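Local coordinates for protein nickel-dependent hydrogenase large subunit (Allochromatium vinosum, PDB 3MYR) that catalyses the reversible oxidation of molecular hydrogen at a nickel-iron centre, as the large subunit of a heterodimeric [NiFe] hydrogenase, at residues 304-307 / 313-316; 280-285 / 510-515; 114-119 / 266-271; 175-180 / 541-546; 43-48 / 502-507. One frame throughout, in Å; residues are numbered along the deposited sequence.

Contact 1 of 5, residues 304-307 / 313-316; sequences AILD and IHEV
L306 and H314 meet at about a right angle, the leucine laying a methyl group over one face of the imidazole. CD1 of L306 stands 3.9 Å from the centroid of the H314 ring and 20° off its normal, which meets the geometry of a CH-pi contact, though the methyl is displaced toward the rim on the NE2 side. With chi1 at -59°, H314 CG stands beside the backbone N, which sets the ring alongside A304 O, an atom that lies at its edge, in plane.

That oxygen is chiefly engaged by the backbone. H314 N donates to A304 O at 2.8 Å, and A304 N donates to H314 O at 3.0 Å but with a more bent N-H...O angle of 136°. The two bonds define a single antiparallel bridge of the hydrogen-bonded kind. Apolar contacts flank it: the I305 CG1 methylene approaches the I313 CD1 methyl at 4.0 Å as the two isoleucines cross obliquely, and V316 CG2 lies 4.0 Å from A304 CB.

W381 of strand 378-381 packs on A304, L306, H314 and V316, while L395 and M396 of helix 390-399 cover I305; strand 300-305 itself pairs with strand 281-288.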
# COMPACT_ATOMS: atom_id res chain seq x y z
N ALA B 304 -4.64 -16.13 -18.67
CA ALA B 304 -3.25 -15.83 -18.93
C ALA B 304 -3.10 -15.61 -20.43
O ALA B 304 -3.65 -16.37 -21.25
CB ALA B 304 -2.39 -17.02 -18.51
N ILE B 305 -2.23 -14.67 -20.78
CA ILE B 305 -1.88 -14.38 -22.16
C ILE B 305 -0.42 -14.70 -22.27
O ILE B 305 0.38 -14.36 -21.37
CB ILE B 305 -2.12 -12.89 -22.46
CG1 ILE B 305 -3.61 -12.64 -22.54
CG2 ILE B 305 -1.39 -12.39 -23.74
CD1 ILE B 305 -3.99 -11.16 -22.25
N LEU B 306 -0.06 -15.39 -23.36
CA LEU B 306 1.33 -15.73 -23.60
C LEU B 306 1.77 -15.10 -24.90
O LEU B 306 0.98 -15.05 -25.86
CB LEU B 306 1.52 -17.22 -23.67
CG LEU B 306 1.13 -17.98 -22.38
CD1 LEU B 306 1.37 -19.46 -22.67
CD2 LEU B 306 2.01 -17.48 -21.25
N ASP B 307 3.00 -14.58 -24.90
CA ASP B 307 3.63 -14.19 -26.18
C ASP B 307 2.80 -13.12 -26.91
O ASP B 307 2.74 -13.13 -28.14
CB ASP B 307 3.85 -15.44 -27.10
CG ASP B 307 4.68 -16.57 -26.40
OD1 ASP B 307 5.60 -16.21 -25.61
OD2 ASP B 307 4.40 -17.80 -26.58
N ILE B 313 -6.87 -17.16 -24.55
CA ILE B 313 -6.75 -16.89 -23.13
C ILE B 313 -6.51 -18.25 -22.56
O ILE B 313 -7.37 -19.09 -22.66
CB ILE B 313 -8.09 -16.35 -22.56
CG1 ILE B 313 -8.41 -15.02 -23.19
CG2 ILE B 313 -8.00 -16.11 -21.02
CD1 ILE B 313 -7.24 -14.12 -23.12
N HIS B 314 -5.37 -18.47 -21.93
CA HIS B 314 -5.10 -19.78 -21.29
C HIS B 314 -5.75 -19.82 -19.91
O HIS B 314 -5.80 -18.81 -19.21
CB HIS B 314 -3.62 -19.98 -21.16
CG HIS B 314 -2.89 -19.93 -22.47
ND1 HIS B 314 -2.65 -21.07 -23.22
CD2 HIS B 314 -2.42 -18.89 -23.20
CE1 HIS B 314 -2.00 -20.74 -24.33
NE2 HIS B 314 -1.86 -19.42 -24.34
N GLU B 315 -6.26 -20.96 -19.52
CA GLU B 315 -6.90 -21.13 -18.22
C GLU B 315 -5.88 -21.18 -17.10
O GLU B 315 -4.79 -21.71 -17.28
CB GLU B 315 -7.72 -22.44 -18.19
CG GLU B 315 -8.82 -22.40 -19.20
CD GLU B 315 -9.71 -23.66 -19.19
OE1 GLU B 315 -9.22 -24.80 -18.92
OE2 GLU B 315 -10.91 -23.49 -19.47
N VAL B 316 -6.30 -20.73 -15.92
CA VAL B 316 -5.47 -20.64 -14.76
C VAL B 316 -6.10 -21.52 -13.71
O VAL B 316 -7.31 -21.45 -13.48
CB VAL B 316 -5.34 -19.16 -14.29
CG1 VAL B 316 -4.52 -19.09 -12.99
CG2 VAL B 316 -4.61 -18.34 -15.40

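Contact 2 of 5, residues 280-285 / 510-515; sequences NFLCYG and STWNAG. With NFV (Ni-Fe oxidized active center), chain N.
L282 holds CG anti to its backbone N (chi1 167°), and W512 holds CG anti to its carbonyl carbon (chi1 -71°), which sends the leucine from the strand and the indole from the helix to meet at about a right angle. CD2 of L282 lies over one face of the six-membered ring of W512, 3.8 Å from the centroid and 20° off the normal, as a CH-pi contact. It is shifted toward the rim, and its closest ring atom is W512 CZ2, at 3.6 Å from L282 CD2.

Y284 comes instead to the edge of the indole, near its plane, with OH 3.6 Å from W512 CZ2. The polar link between them is water 1, which lies in the indole plane and accepts two hydrogen bonds, from Y284 OH at 2.8 Å and from W512 NE1 at 2.9 Å. Two buried donors, the indole N-H and the phenol O-H, are thereby met by one water oxygen.

Two residues before W512, S510 faces the metal cluster. Its OG donates to NFV N3 at 2.9 Å and its backbone N to the same N3 at 3.0 Å, so that a single ligand nitrogen is gripped twice; R487 N also bonds to the group. The pairing of a serine hydroxyl and amide, near the start of helix 509-514, with a diatomic ligand of the iron is characteristic of the [NiFe] hydrogenase active site, here tied through W512 to strand 281-288.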
# COMPACT_ATOMS: atom_id res chain seq x y z
N ASN B 280 4.05 -11.96 -21.47
CA ASN B 280 3.11 -12.90 -20.80
C ASN B 280 2.43 -12.17 -19.65
O ASN B 280 3.10 -11.43 -18.94
CB ASN B 280 3.88 -14.07 -20.22
CG ASN B 280 4.79 -14.73 -21.26
OD1 ASN B 280 4.42 -14.85 -22.44
ND2 ASN B 280 5.96 -15.17 -20.84
N PHE B 281 1.12 -12.37 -19.46
CA PHE B 281 0.34 -11.61 -18.47
C PHE B 281 -0.56 -12.56 -17.72
O PHE B 281 -1.09 -13.46 -18.31
CB PHE B 281 -0.47 -10.51 -19.14
CG PHE B 281 0.40 -9.56 -19.86
CD1 PHE B 281 0.85 -9.87 -21.15
CD2 PHE B 281 0.86 -8.39 -19.22
CE1 PHE B 281 1.77 -8.99 -21.85
CE2 PHE B 281 1.74 -7.51 -19.89
CZ PHE B 281 2.25 -7.86 -21.17
N LEU B 282 -0.75 -12.35 -16.42
CA LEU B 282 -1.55 -13.25 -15.65
C LEU B 282 -2.58 -12.48 -14.81
O LEU B 282 -2.22 -11.49 -14.12
CB LEU B 282 -0.60 -14.08 -14.76
CG LEU B 282 -1.18 -14.91 -13.63
CD1 LEU B 282 -1.85 -16.15 -14.26
CD2 LEU B 282 -0.08 -15.32 -12.67
N CYS B 283 -3.83 -12.98 -14.83
CA CYS B 283 -4.91 -12.50 -13.97
C CYS B 283 -5.60 -13.66 -13.27
O CYS B 283 -5.95 -14.63 -13.91
CB CYS B 283 -6.00 -11.80 -14.80
SG CYS B 283 -5.37 -10.36 -15.66
N TYR B 284 -5.90 -13.48 -11.99
CA TYR B 284 -6.82 -14.39 -11.32
C TYR B 284 -8.26 -13.94 -11.49
O TYR B 284 -9.18 -14.75 -11.26
CB TYR B 284 -6.48 -14.51 -9.84
CG TYR B 284 -5.07 -14.94 -9.50
CD1 TYR B 284 -4.30 -15.72 -10.40
CD2 TYR B 284 -4.53 -14.65 -8.22
CE1 TYR B 284 -3.00 -16.16 -10.04
CE2 TYR B 284 -3.17 -15.09 -7.84
CZ TYR B 284 -2.42 -15.79 -8.79
OH TYR B 284 -1.14 -16.18 -8.43
N GLY B 285 -8.47 -12.66 -11.83
CA GLY B 285 -9.83 -12.13 -11.96
C GLY B 285 -10.44 -11.74 -10.60
O GLY B 285 -9.90 -12.09 -9.53
N SER B 510 3.61 -7.72 -6.64
CA SER B 510 4.96 -7.21 -6.83
C SER B 510 5.97 -8.34 -6.62
O SER B 510 7.06 -8.21 -7.11
CB SER B 510 5.26 -6.03 -5.91
OG SER B 510 4.52 -4.92 -6.38
N THR B 511 5.59 -9.46 -5.96
CA THR B 511 6.46 -10.67 -6.00
C THR B 511 6.67 -11.13 -7.43
O THR B 511 7.80 -11.30 -7.87
CB THR B 511 5.95 -11.86 -5.11
OG1 THR B 511 5.45 -11.33 -3.88
CG2 THR B 511 7.11 -12.83 -4.81
N TRP B 512 5.58 -11.33 -8.17
CA TRP B 512 5.69 -11.67 -9.60
C TRP B 512 6.54 -10.66 -10.34
O TRP B 512 7.50 -11.04 -11.05
CB TRP B 512 4.27 -11.63 -10.27
CG TRP B 512 3.40 -12.77 -9.83
CD1 TRP B 512 2.44 -12.75 -8.88
CD2 TRP B 512 3.42 -14.11 -10.37
NE1 TRP B 512 1.82 -13.98 -8.80
CE2 TRP B 512 2.41 -14.84 -9.69
CE3 TRP B 512 4.18 -14.75 -11.37
CZ2 TRP B 512 2.13 -16.20 -9.98
CZ3 TRP B 512 3.93 -16.11 -11.65
CH2 TRP B 512 2.89 -16.83 -10.97
N ASN B 513 6.15 -9.37 -10.29
CA ASN B 513 6.80 -8.40 -11.21
C ASN B 513 8.25 -8.09 -10.87
O ASN B 513 9.11 -7.93 -11.74
CB ASN B 513 5.97 -7.09 -11.22
CG ASN B 513 4.61 -7.27 -11.88
OD1 ASN B 513 4.43 -8.15 -12.72
ND2 ASN B 513 3.68 -6.40 -11.56
N ALA B 514 8.53 -7.92 -9.57
CA ALA B 514 9.84 -7.42 -9.11
C ALA B 514 10.81 -8.57 -8.76
O ALA B 514 11.98 -8.35 -8.35
CB ALA B 514 9.61 -6.58 -7.88
N GLY B 515 10.31 -9.80 -8.77
CA GLY B 515 11.08 -10.93 -8.25
C GLY B 515 12.27 -11.20 -9.17
O GLY B 515 12.29 -10.76 -10.33
FE NFV N . 0.08 -4.80 -2.83
NI NFV N . 1.52 -2.82 -1.07
C1 NFV N . -0.67 -6.18 -2.85
O1 NFV N . -1.28 -7.26 -2.94
C2 NFV N . -1.11 -4.17 -4.18
N2 NFV N . -1.87 -3.80 -5.01
C3 NFV N . 1.36 -5.36 -4.10
N3 NFV N . 2.16 -5.72 -4.87
O4 NFV N . 0.94 -3.01 -2.86
O HOH W 1 -0.31 -14.04 -6.88

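Contact 3 of 5, residues 114-119 / 266-271; sequences LDWVDV and GFYKDW
An aromatic cluster of W116, Y268 and W271 joins the loop after helix 86-112 to the loop after helix 236-265. W116 presents its indole edge to both partners. Its CE3 stands 3.5 Å above the Y268 ring, over the centre, and the edge-to-face character is borne out by centroids 4.8 Å apart with planes at 62°. Against W271 the turn is nearly perpendicular: the six-membered ring of W116 and the five-membered ring of W271 make 89°, and W116 CZ3 comes within 4.0 Å of W271 CG. One benzo edge therefore bears on two faces.

The phenol adds the polar bond. Y268 OH donates to W116 O at 2.9 Å, tilted 25° from the carbonyl plane. The same hydroxyl is hydrogen-bonded to R178 N, and thus links three loops. Within the segment 266-271, W271 N bonds to Y268 O at 2.8 Å, a backbone bond that spans the three residues between the two aromatic partners of W116.

R547 of helix 543-551 packs on all three aromatic residues. Far from the metal sites, this is a buried T-shaped aromatic cluster of the helical part of the large subunit, joining the loops that follow helices 86-112 and 236-265.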
# COMPACT_ATOMS: atom_id res chain seq x y z
N LEU B 114 6.37 12.88 -10.87
CA LEU B 114 7.64 13.61 -10.84
C LEU B 114 8.72 13.04 -11.77
O LEU B 114 9.77 13.68 -11.97
CB LEU B 114 8.21 13.80 -9.43
CG LEU B 114 7.30 14.62 -8.49
CD1 LEU B 114 7.97 14.80 -7.10
CD2 LEU B 114 6.90 15.99 -9.08
N ASP B 115 8.47 11.86 -12.34
CA ASP B 115 9.29 11.35 -13.45
C ASP B 115 9.05 12.08 -14.77
O ASP B 115 9.85 11.96 -15.70
CB ASP B 115 9.09 9.84 -13.72
CG ASP B 115 9.47 8.94 -12.52
OD1 ASP B 115 9.07 7.72 -12.47
OD2 ASP B 115 10.11 9.47 -11.58
N TRP B 116 7.91 12.73 -14.91
CA TRP B 116 7.47 13.20 -16.22
C TRP B 116 7.29 14.71 -16.15
O TRP B 116 7.16 15.36 -17.19
CB TRP B 116 6.09 12.61 -16.61
CG TRP B 116 5.97 11.15 -16.51
CD1 TRP B 116 5.41 10.42 -15.48
CD2 TRP B 116 6.46 10.19 -17.46
NE1 TRP B 116 5.51 9.08 -15.76
CE2 TRP B 116 6.16 8.91 -16.95
CE3 TRP B 116 7.13 10.30 -18.70
CZ2 TRP B 116 6.50 7.72 -17.65
CZ3 TRP B 116 7.48 9.14 -19.38
CH2 TRP B 116 7.18 7.86 -18.84
N VAL B 117 7.09 15.21 -14.92
CA VAL B 117 6.75 16.62 -14.66
C VAL B 117 7.93 17.30 -13.98
O VAL B 117 8.46 16.80 -12.98
CB VAL B 117 5.53 16.70 -13.71
CG1 VAL B 117 5.34 18.10 -13.14
CG2 VAL B 117 4.25 16.19 -14.42
N ASP B 118 8.38 18.41 -14.56
CA ASP B 118 9.50 19.18 -14.02
C ASP B 118 8.96 20.33 -13.15
O ASP B 118 8.41 21.32 -13.64
CB ASP B 118 10.35 19.68 -15.19
CG ASP B 118 11.63 20.40 -14.74
OD1 ASP B 118 11.68 20.91 -13.60
OD2 ASP B 118 12.57 20.54 -15.57
N VAL B 119 9.14 20.24 -11.85
CA VAL B 119 8.58 21.23 -10.97
C VAL B 119 9.24 22.60 -11.09
O VAL B 119 8.58 23.61 -10.92
CB VAL B 119 8.71 20.73 -9.51
CG1 VAL B 119 8.35 21.89 -8.57
CG2 VAL B 119 7.71 19.56 -9.33
N GLY B 266 0.96 12.31 -24.65
CA GLY B 266 1.18 12.83 -25.99
C GLY B 266 2.62 13.30 -26.18
O GLY B 266 3.11 13.35 -27.32
N PHE B 267 3.32 13.67 -25.09
CA PHE B 267 4.72 14.16 -25.17
C PHE B 267 5.74 13.03 -24.97
O PHE B 267 6.93 13.26 -25.06
CB PHE B 267 4.96 15.28 -24.13
CG PHE B 267 4.27 16.61 -24.50
CD1 PHE B 267 2.95 16.85 -24.14
CD2 PHE B 267 4.96 17.61 -25.22
CE1 PHE B 267 2.32 18.07 -24.48
CE2 PHE B 267 4.32 18.83 -25.58
CZ PHE B 267 3.02 19.04 -25.21
N TYR B 268 5.28 11.81 -24.72
CA TYR B 268 6.17 10.71 -24.35
C TYR B 268 5.86 9.38 -25.10
O TYR B 268 5.99 8.29 -24.55
CB TYR B 268 6.05 10.48 -22.83
CG TYR B 268 6.67 11.62 -22.01
CD1 TYR B 268 5.86 12.49 -21.29
CD2 TYR B 268 8.06 11.84 -22.03
CE1 TYR B 268 6.43 13.51 -20.56
CE2 TYR B 268 8.63 12.88 -21.31
CZ TYR B 268 7.81 13.70 -20.55
OH TYR B 268 8.34 14.70 -19.74
N LYS B 269 5.48 9.51 -26.36
CA LYS B 269 4.90 8.45 -27.14
C LYS B 269 5.99 7.43 -27.39
O LYS B 269 5.67 6.24 -27.49
CB LYS B 269 4.40 8.98 -28.49
CG LYS B 269 3.01 9.70 -28.40
CD LYS B 269 2.74 10.39 -29.78
CE LYS B 269 1.48 11.21 -29.75
NZ LYS B 269 0.98 11.54 -31.13
N ASP B 270 7.25 7.85 -27.45
CA ASP B 270 8.37 6.89 -27.59
C ASP B 270 8.49 5.95 -26.33
O ASP B 270 9.07 4.86 -26.42
CB ASP B 270 9.71 7.60 -27.83
CG ASP B 270 10.07 8.56 -26.71
OD1 ASP B 270 11.16 8.44 -26.09
OD2 ASP B 270 9.22 9.43 -26.37
N TRP B 271 7.87 6.32 -25.21
CA TRP B 271 7.85 5.43 -24.02
C TRP B 271 6.82 4.34 -24.25
O TRP B 271 6.60 3.48 -23.39
CB TRP B 271 7.60 6.25 -22.71
CG TRP B 271 8.91 6.91 -22.33
CD1 TRP B 271 9.44 8.04 -22.88
CD2 TRP B 271 9.92 6.36 -21.47
NE1 TRP B 271 10.70 8.27 -22.37
CE2 TRP B 271 11.03 7.26 -21.51
CE3 TRP B 271 9.99 5.20 -20.66
CZ2 TRP B 271 12.23 7.02 -20.80
CZ3 TRP B 271 11.12 5.00 -19.89
CH2 TRP B 271 12.26 5.90 -19.99

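Contact 4 of 5, residues 175-180 / 541-546; sequences PAYRLP and QPIEIL
Over one face of the Y177 ring sits the end methyl of I543, CD1 being 3.4 Å above the plane. It is offset toward the rim at the hydroxyl end: I543 CD1 is 3.4 Å from Y177 CZ and 3.5 Å from Y177 OH. The distance to the ring centroid, 3.8 Å at 27° off the normal, still fits a CH-pi contact.

I543 puts its two branches to separate uses. With CG1 anti to the backbone N (chi1 -167°) and the chain extended at chi2, CD1 reaches the ring, while CG2, between the backbone N and the carbonyl carbon, turns to the methyl of A176. I543 CG2 and A176 CB are 3.8 Å apart, and at this pair the backbones are nearest, A176 CA and I543 CA being 7.5 Å apart.

No hydrogen bond joins the two segments directly. The Y177 hydroxyl donates a hydrogen bond to L114 O, which anchors the end of the ring over which I543 CD1 lies, and A176 O takes a bond from R547 NH2, one turn further along the helix.

I543 opens helix 543-551 directly after P542, the N-cap residue and centre of an inverse gamma turn. This is plain apolar packing of a helix's first turn against the loop that leads into helix 181-201.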
# COMPACT_ATOMS: atom_id res chain seq x y z
N PRO B 175 17.12 16.39 -19.81
CA PRO B 175 16.56 16.47 -21.17
C PRO B 175 15.40 15.49 -21.37
O PRO B 175 14.58 15.70 -22.26
CB PRO B 175 17.77 16.10 -22.08
CG PRO B 175 18.74 15.36 -21.14
CD PRO B 175 18.58 16.14 -19.84
N ALA B 176 15.26 14.49 -20.48
CA ALA B 176 14.11 13.57 -20.55
C ALA B 176 12.78 14.30 -20.24
O ALA B 176 11.67 13.82 -20.56
CB ALA B 176 14.32 12.35 -19.60
N TYR B 177 12.88 15.45 -19.57
CA TYR B 177 11.63 16.23 -19.29
C TYR B 177 11.20 17.03 -20.50
O TYR B 177 12.00 17.79 -21.04
CB TYR B 177 11.82 17.17 -18.09
CG TYR B 177 11.88 16.51 -16.74
CD1 TYR B 177 13.02 16.62 -15.95
CD2 TYR B 177 10.73 15.87 -16.19
CE1 TYR B 177 13.06 16.07 -14.64
CE2 TYR B 177 10.71 15.35 -14.91
CZ TYR B 177 11.89 15.46 -14.13
OH TYR B 177 11.89 14.88 -12.89
N ARG B 178 9.98 16.84 -20.98
CA ARG B 178 9.61 17.43 -22.26
C ARG B 178 8.39 18.36 -22.21
O ARG B 178 8.12 19.07 -23.20
CB ARG B 178 9.38 16.32 -23.32
CG ARG B 178 10.51 15.22 -23.51
CD ARG B 178 10.01 14.40 -24.71
NE ARG B 178 10.13 12.93 -24.84
CZ ARG B 178 11.27 12.34 -24.83
NH1 ARG B 178 11.38 11.03 -25.01
NH2 ARG B 178 12.33 13.09 -24.52
N LEU B 179 7.60 18.31 -21.14
CA LEU B 179 6.39 19.17 -21.03
C LEU B 179 6.71 20.66 -21.05
O LEU B 179 7.67 21.11 -20.43
CB LEU B 179 5.56 18.85 -19.75
CG LEU B 179 5.13 17.41 -19.51
CD1 LEU B 179 4.32 17.32 -18.13
CD2 LEU B 179 4.29 16.90 -20.68
N PRO B 180 5.85 21.46 -21.67
CA PRO B 180 5.97 22.92 -21.54
C PRO B 180 5.68 23.37 -20.07
O PRO B 180 5.02 22.66 -19.32
CB PRO B 180 4.85 23.47 -22.48
CG PRO B 180 3.78 22.36 -22.44
CD PRO B 180 4.59 21.03 -22.32
N GLN B 541 21.55 10.54 -12.58
CA GLN B 541 20.19 11.04 -12.60
C GLN B 541 19.42 10.05 -13.49
O GLN B 541 19.03 10.38 -14.61
CB GLN B 541 20.10 12.47 -13.21
CG GLN B 541 20.92 13.54 -12.45
CD GLN B 541 20.47 15.01 -12.74
OE1 GLN B 541 19.91 15.32 -13.76
NE2 GLN B 541 20.64 15.88 -11.77
N PRO B 542 19.23 8.82 -13.00
CA PRO B 542 18.69 7.73 -13.82
C PRO B 542 17.14 7.83 -13.95
O PRO B 542 16.41 6.90 -13.64
CB PRO B 542 19.10 6.50 -12.99
CG PRO B 542 18.77 7.00 -11.56
CD PRO B 542 19.46 8.38 -11.60
N ILE B 543 16.65 8.98 -14.40
CA ILE B 543 15.24 9.16 -14.57
C ILE B 543 14.61 8.10 -15.50
O ILE B 543 13.47 7.74 -15.34
CB ILE B 543 15.00 10.56 -15.06
CG1 ILE B 543 13.52 10.96 -14.98
CG2 ILE B 543 15.56 10.73 -16.45
CD1 ILE B 543 13.32 12.51 -15.01
N GLU B 544 15.39 7.51 -16.42
CA GLU B 544 14.78 6.56 -17.34
C GLU B 544 14.49 5.26 -16.63
O GLU B 544 13.54 4.57 -16.96
CB GLU B 544 15.69 6.27 -18.53
CG GLU B 544 16.08 7.53 -19.40
CD GLU B 544 17.36 8.25 -18.95
OE1 GLU B 544 17.99 8.94 -19.78
OE2 GLU B 544 17.76 8.16 -17.76
N ILE B 545 15.31 4.89 -15.66
CA ILE B 545 15.05 3.70 -14.87
C ILE B 545 13.76 3.92 -14.04
O ILE B 545 12.85 3.07 -14.03
CB ILE B 545 16.26 3.37 -13.98
CG1 ILE B 545 17.33 2.69 -14.84
CG2 ILE B 545 15.84 2.43 -12.80
CD1 ILE B 545 18.70 2.41 -14.04
N LEU B 546 13.67 5.09 -13.40
CA LEU B 546 12.58 5.39 -12.52
C LEU B 546 11.27 5.38 -13.32
O LEU B 546 10.29 4.89 -12.84
CB LEU B 546 12.78 6.76 -11.85
CG LEU B 546 14.03 6.89 -10.93
CD1 LEU B 546 14.05 8.29 -10.29
CD2 LEU B 546 14.06 5.84 -9.87

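Contact 5 of 5, residues 43-48 / 502-507; sequences TILKGR and ANYQAV. With MG (magnesium ion), chain O.
The apolar part of the contact is L45 against Y504, the leucine slanting across the ring. L45 CD1 lies over one face of the phenol ring, 3.8 Å from the centroid and 25° off the normal, a CH-pi contact. The methyl is offset toward the root of the ring, where L45 CD1 is 3.5 Å from Y504 CG. The far end of Y504 is held elsewhere, its OH bonding to H492 ND1 and S72 OG.

The hydrogen bonds belong mainly to K46, whose chain, bent at chi2 and chi4, runs alongside N503 and points the same way. K46 NZ donates to A502 O at 3.0 Å, in the carbonyl plane, and only weakly to N503 OD1. Water 2 accepts from K46 NZ at 2.7 Å and donates to N503 OD1.

These residues join a type II beta turn, L45 to R48, to an edge strand of a three-stranded antiparallel sheet, where A502 and N503 both face V495 in a classic beta bulge. From the end of the turn R48 NE reaches back to donate to I44 O, at 2.7 Å, and R48 NH2 forms a salt bridge with D257 of the small subunit.

Metal coordination is the third kind of interaction, further along the strand. A506 O binds magnesium at 2.1 Å together with waters 3, 4 and 5, E42 and H561, and Q505 OE1 accepts a hydrogen bond from water 3 in the second shell.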
# COMPACT_ATOMS: atom_id res chain seq x y z
N THR B 43 5.79 -16.80 8.47
CA THR B 43 6.30 -17.57 9.59
C THR B 43 5.60 -17.14 10.86
O THR B 43 5.19 -17.99 11.66
CB THR B 43 7.79 -17.28 9.70
OG1 THR B 43 8.42 -17.82 8.52
CG2 THR B 43 8.43 -17.92 10.97
N ILE B 44 5.34 -15.83 10.98
CA ILE B 44 4.59 -15.31 12.15
C ILE B 44 3.21 -15.93 12.30
O ILE B 44 2.78 -16.30 13.43
CB ILE B 44 4.58 -13.78 12.13
CG1 ILE B 44 6.03 -13.31 12.41
CG2 ILE B 44 3.58 -13.16 13.23
CD1 ILE B 44 6.32 -11.82 11.99
N LEU B 45 2.55 -16.21 11.18
CA LEU B 45 1.20 -16.81 11.24
C LEU B 45 1.09 -18.22 11.71
O LEU B 45 -0.02 -18.62 12.02
CB LEU B 45 0.56 -16.81 9.84
CG LEU B 45 0.20 -15.44 9.30
CD1 LEU B 45 0.13 -15.47 7.78
CD2 LEU B 45 -1.12 -14.89 10.04
N LYS B 46 2.14 -19.05 11.53
CA LYS B 46 2.01 -20.47 11.82
C LYS B 46 1.45 -20.65 13.24
O LYS B 46 1.93 -20.00 14.15
CB LYS B 46 3.38 -21.21 11.76
CG LYS B 46 3.97 -21.24 10.33
CD LYS B 46 4.57 -22.60 9.91
CE LYS B 46 4.83 -22.59 8.36
NZ LYS B 46 4.59 -23.93 7.64
N GLY B 47 0.49 -21.56 13.41
CA GLY B 47 -0.01 -21.90 14.75
C GLY B 47 -1.16 -21.02 15.17
O GLY B 47 -1.81 -21.32 16.13
N ARG B 48 -1.46 -19.95 14.44
CA ARG B 48 -2.47 -18.99 14.90
C ARG B 48 -3.86 -19.36 14.42
O ARG B 48 -3.99 -20.31 13.67
CB ARG B 48 -2.07 -17.58 14.45
CG ARG B 48 -0.79 -17.13 15.20
CD ARG B 48 -0.44 -15.69 14.78
NE ARG B 48 0.94 -15.33 15.18
CZ ARG B 48 1.26 -14.76 16.33
NH1 ARG B 48 0.33 -14.47 17.25
NH2 ARG B 48 2.51 -14.38 16.52
N ALA B 502 -1.49 -24.25 9.64
CA ALA B 502 -0.34 -25.13 9.50
C ALA B 502 0.62 -24.56 8.43
O ALA B 502 1.83 -24.66 8.55
CB ALA B 502 -0.78 -26.54 9.08
N ASN B 503 0.07 -23.96 7.40
CA ASN B 503 0.91 -23.21 6.47
C ASN B 503 0.08 -22.04 5.97
O ASN B 503 -1.15 -22.15 5.76
CB ASN B 503 1.34 -24.08 5.26
CG ASN B 503 2.59 -23.53 4.55
OD1 ASN B 503 3.16 -22.52 4.99
ND2 ASN B 503 2.98 -24.14 3.41
N TYR B 504 0.77 -20.96 5.65
CA TYR B 504 0.12 -19.85 5.03
C TYR B 504 1.15 -19.25 4.07
O TYR B 504 2.21 -18.77 4.48
CB TYR B 504 -0.31 -18.85 6.12
CG TYR B 504 -1.35 -17.85 5.64
CD1 TYR B 504 -2.68 -17.89 6.13
CD2 TYR B 504 -1.02 -16.86 4.70
CE1 TYR B 504 -3.62 -16.95 5.73
CE2 TYR B 504 -1.98 -15.93 4.30
CZ TYR B 504 -3.28 -15.98 4.86
OH TYR B 504 -4.29 -15.12 4.42
N GLN B 505 0.83 -19.18 2.79
CA GLN B 505 1.81 -18.62 1.88
C GLN B 505 1.14 -17.54 1.01
O GLN B 505 0.12 -17.80 0.34
CB GLN B 505 2.37 -19.80 0.98
CG GLN B 505 3.26 -20.73 1.81
CD GLN B 505 4.59 -20.02 2.17
OE1 GLN B 505 5.18 -19.33 1.33
NE2 GLN B 505 5.12 -20.31 3.34
N ALA B 506 1.74 -16.38 0.95
CA ALA B 506 1.22 -15.34 0.07
C ALA B 506 2.11 -15.24 -1.14
O ALA B 506 3.33 -15.22 -1.02
CB ALA B 506 1.16 -13.94 0.80
N VAL B 507 1.50 -15.13 -2.32
CA VAL B 507 2.23 -14.73 -3.51
C VAL B 507 1.52 -13.49 -4.01
O VAL B 507 0.34 -13.51 -4.35
CB VAL B 507 2.21 -15.81 -4.59
CG1 VAL B 507 3.12 -15.40 -5.75
CG2 VAL B 507 2.61 -17.22 -4.00
MG MG O . 5.20 -15.38 0.01
O HOH W 2 6.25 -23.39 5.56
O HOH W 3 5.20 -17.37 -0.54
O HOH W 4 6.11 -14.87 -1.80
O HOH W 5 7.16 -15.68 0.83

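Overall arrangement
From the N terminus, 43-48 opens contact 5, which closes only at 502-507 and so spans most of the chain. Contact 3 joins 114-119 to 266-271 within that span. Contact 4 starts at 175-180, between the two segments of contact 3, and ends at 541-546, crossing contacts 3 and 5. Contact 2, 280-285 to 510-515, encloses the short loop closed by contact 1, lies within contact 4 and crosses contact 5. Contacts 3 and 4 bring the loops before helices 119-122 and 181-201 together with the loop after helix 236-265 and with helix 543-551. Contacts 1 and 2 share a two-stranded sheet; W512 of contact 2 packs on V507 of contact 5, where strand 500-507 meets helix 509-514.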